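Local coordinates for RagB/SusD family nutrient uptake outer membrane protein (Bacteroides thetaiotaomicron, PDB 7KV2) that probably binds beta-glucan at the surface of the outer membrane, as an outer-membrane protein of the SusD family serving nutrient uptake in a human gut bacterium, at residues A[98-103]-A[487-492]. Residues are numbered along the deposited sequence; the frame is centred on the assembly and turned at random.
Sequences MNFEAI and NSWSSS
The Schellman motif that ends helix 92-98 meets the late loop 487-492 through Asn99, where the chain leaves the helix, and Phe100, the C-prime residue of the motif, with positive phi. Asn487 ND2 gives a nearly straight hydrogen bond to the backbone Asn99 O (2.9 Å, 171° at the hydrogen), with the acceptor in the plane of the Asn487 amide. Asn99 holds CG anti to its backbone N (chi1 -162°), and a second, more bent hydrogen bond runs from Asn487 N to Asn99 OD1 (3.2 Å); the same OD1 also accepts from Thr486 N. Within segment 98-103, Asn99 ND2 hydrogen-bonds Glu101 OE2 (2.8 Å) from above the carboxylate plane. An alanine in place of Asn99 would probably leave the backbone N-H groups of Asn487 and Thr486 without this shared acceptor and the Glu101 carboxylate without its amide partner. Trp489 sets its edge on one face of Phe100 in a T-shaped pair, planes at 87°, with Trp489 CD1 3.7 Å from Phe100 CE1. Trp489 CB adds a CH-pi contact, while Met98 O lies over the opposite face. Asn487 O, at the Phe100 ring edge, is buried without a modelled partner. The contact thus joins the loop between helices 92-98 and 110-130 to that between helices 473-476 and 500-505.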
ATOM      1  N   MET A  98     -11.710  -8.793   8.077  1.00 19.92           N
ATOM      2  CA  MET A  98     -12.662  -8.368   7.032  1.00 19.89           C
ATOM      3  C   MET A  98     -14.063  -8.232   7.651  1.00 20.33           C
ATOM      4  O   MET A  98     -14.781  -7.293   7.286  1.00 21.33           O
ATOM      5  CB  MET A  98     -12.661  -9.376   5.878  1.00 19.06           C
ATOM      6  CG  MET A  98     -13.749  -9.142   4.870  1.00 20.78           C
ATOM      7  SD  MET A  98     -15.281 -10.031   5.246  1.00 24.20           S
ATOM      8  CE  MET A  98     -16.090 -10.160   3.656  1.00 26.80           C
ATOM      9  N   ASN A  99     -14.420  -9.147   8.547  1.00 21.03           N
ATOM     10  CA  ASN A  99     -15.754  -9.176   9.197  1.00 21.12           C
ATOM     11  C   ASN A  99     -15.735  -8.451  10.556  1.00 22.86           C
ATOM     12  O   ASN A  99     -16.677  -8.663  11.339  1.00 22.70           O
ATOM     13  CB  ASN A  99     -16.229 -10.629   9.292  1.00 24.10           C
ATOM     14  CG  ASN A  99     -17.716 -10.728   9.522  1.00 24.51           C
ATOM     15  OD1 ASN A  99     -18.461  -9.865   9.061  1.00 24.00           O
ATOM     16  ND2 ASN A  99     -18.130 -11.755  10.261  1.00 26.12           N
ATOM     17  N   PHE A 100     -14.737  -7.617  10.824  1.00 21.59           N
ATOM     18  CA  PHE A 100     -14.623  -6.748  12.032  1.00 25.11           C
ATOM     19  C   PHE A 100     -14.754  -7.599  13.316  1.00 26.18           C
ATOM     20  O   PHE A 100     -15.365  -7.097  14.280  1.00 27.53           O
ATOM     21  CB  PHE A 100     -15.667  -5.621  11.973  1.00 23.99           C
ATOM     22  CG  PHE A 100     -15.707  -4.928  10.635  1.00 25.79           C
ATOM     23  CD1 PHE A 100     -14.525  -4.497  10.041  1.00 27.77           C
ATOM     24  CD2 PHE A 100     -16.889  -4.755   9.945  1.00 27.12           C
ATOM     25  CE1 PHE A 100     -14.536  -3.908   8.785  1.00 26.06           C
ATOM     26  CE2 PHE A 100     -16.903  -4.164   8.687  1.00 27.39           C
ATOM     27  CZ  PHE A 100     -15.727  -3.748   8.108  1.00 27.46           C
ATOM     28  N   GLU A 101     -14.174  -8.796  13.330  1.00 22.68           N
ATOM     29  CA  GLU A 101     -14.201  -9.746  14.484  1.00 25.68           C
ATOM     30  C   GLU A 101     -12.780 -10.289  14.751  1.00 24.92           C
ATOM     31  O   GLU A 101     -12.627 -11.453  15.183  1.00 23.49           O
ATOM     32  CB  GLU A 101     -15.262 -10.813  14.195  1.00 25.36           C
ATOM     33  CG  GLU A 101     -14.988 -11.709  13.006  1.00 27.89           C
ATOM     34  CD  GLU A 101     -15.948 -12.877  12.870  1.00 33.26           C
ATOM     35  OE1 GLU A 101     -16.297 -13.452  13.923  1.00 36.73           O
ATOM     36  OE2 GLU A 101     -16.312 -13.248  11.735  1.00 30.94           O
ATOM     37  N   ALA A 102     -11.744  -9.517  14.419  1.00 23.46           N
ATOM     38  CA  ALA A 102     -10.348  -9.847  14.765  1.00 22.59           C
ATOM     39  C   ALA A 102     -10.284 -10.076  16.283  1.00 26.52           C
ATOM     40  O   ALA A 102     -10.965  -9.331  16.990  1.00 25.03           O
ATOM     41  CB  ALA A 102      -9.449  -8.708  14.389  1.00 23.86           C
ATOM     42  N   ILE A 103      -9.518 -11.068  16.711  1.00 27.24           N
ATOM     43  CA  ILE A 103      -9.199 -11.335  18.141  1.00 29.16           C
ATOM     44  C   ILE A 103      -7.688 -11.397  18.310  1.00 32.14           C
ATOM     45  O   ILE A 103      -6.956 -11.894  17.429  1.00 26.97           O
ATOM     46  CB  ILE A 103      -9.911 -12.620  18.613  1.00 28.36           C
ATOM     47  CG1 ILE A 103      -9.482 -13.839  17.786  1.00 31.18           C
ATOM     48  CG2 ILE A 103     -11.406 -12.363  18.567  1.00 29.24           C
ATOM     49  CD1 ILE A 103      -9.844 -15.207  18.350  1.00 32.56           C
ATOM     50  N   ASN A 487     -21.144  -8.458  10.031  1.00 28.84           N
ATOM     51  CA  ASN A 487     -21.068  -7.342  11.004  1.00 29.54           C
ATOM     52  C   ASN A 487     -21.048  -6.014  10.274  1.00 30.84           C
ATOM     53  O   ASN A 487     -20.690  -5.973   9.088  1.00 30.19           O
ATOM     54  CB  ASN A 487     -19.877  -7.500  11.955  1.00 32.52           C
ATOM     55  CG  ASN A 487     -20.008  -8.746  12.796  1.00 32.72           C
ATOM     56  OD1 ASN A 487     -21.060  -8.979  13.381  1.00 32.25           O
ATOM     57  ND2 ASN A 487     -18.991  -9.587  12.815  1.00 25.15           N
ATOM     58  N   SER A 488     -21.453  -4.950  10.964  1.00 30.24           N
ATOM     59  CA  SER A 488     -21.307  -3.554  10.503  1.00 31.28           C
ATOM     60  C   SER A 488     -20.063  -2.947  11.131  1.00 30.38           C
ATOM     61  O   SER A 488     -19.808  -3.211  12.303  1.00 33.47           O
ATOM     62  CB  SER A 488     -22.512  -2.727  10.815  1.00 35.26           C
ATOM     63  OG  SER A 488     -23.570  -3.099   9.972  1.00 39.27           O
ATOM     64  N   TRP A 489     -19.329  -2.125  10.394  1.00 26.23           N
ATOM     65  CA  TRP A 489     -18.217  -1.345  10.984  1.00 26.33           C
ATOM     66  C   TRP A 489     -18.777  -0.366  12.027  1.00 26.62           C
ATOM     67  O   TRP A 489     -19.803   0.233  11.757  1.00 26.45           O
ATOM     68  CB  TRP A 489     -17.467  -0.589   9.880  1.00 24.03           C
ATOM     69  CG  TRP A 489     -16.178   0.010  10.321  1.00 24.01           C
ATOM     70  CD1 TRP A 489     -14.945  -0.576  10.244  1.00 23.74           C
ATOM     71  CD2 TRP A 489     -15.976   1.311  10.904  1.00 24.56           C
ATOM     72  NE1 TRP A 489     -13.993   0.277  10.724  1.00 24.23           N
ATOM     73  CE2 TRP A 489     -14.590   1.437  11.137  1.00 23.87           C
ATOM     74  CE3 TRP A 489     -16.815   2.376  11.249  1.00 23.81           C
ATOM     75  CZ2 TRP A 489     -14.024   2.570  11.724  1.00 24.24           C
ATOM     76  CZ3 TRP A 489     -16.253   3.507  11.808  1.00 23.74           C
ATOM     77  CH2 TRP A 489     -14.880   3.601  12.042  1.00 26.19           C
ATOM     78  N   SER A 490     -18.050  -0.141  13.117  1.00 28.48           N
ATOM     79  CA  SER A 490     -18.353   0.925  14.107  1.00 28.38           C
ATOM     80  C   SER A 490     -17.035   1.490  14.593  1.00 30.03           C
ATOM     81  O   SER A 490     -16.002   0.829  14.399  1.00 28.46           O
ATOM     82  CB  SER A 490     -19.180   0.362  15.260  1.00 28.74           C
ATOM     83  OG  SER A 490     -18.436  -0.617  15.972  1.00 30.12           O
ATOM     84  N   SER A 491     -17.066   2.616  15.298  1.00 29.68           N
ATOM     85  CA  SER A 491     -15.842   3.366  15.637  1.00 31.31           C
ATOM     86  C   SER A 491     -14.874   2.496  16.444  1.00 30.33           C
ATOM     87  O   SER A 491     -13.683   2.727  16.269  1.00 29.20           O
ATOM     88  CB  SER A 491     -16.164   4.695  16.291  1.00 36.14           C
ATOM     89  OG  SER A 491     -17.173   4.529  17.257  1.00 39.36           O
ATOM     90  N   SER A 492     -15.339   1.495  17.220  1.00 29.22           N
ATOM     91  CA  SER A 492     -14.462   0.585  17.997  1.00 30.36           C
ATOM     92  C   SER A 492     -13.552  -0.215  17.050  1.00 31.33           C
ATOM     93  O   SER A 492     -12.518  -0.753  17.524  1.00 29.94           O
ATOM     94  CB  SER A 492     -15.226  -0.323  18.950  1.00 32.41           C
ATOM     95  OG  SER A 492     -15.770  -1.481  18.320  1.00 34.87           O
TER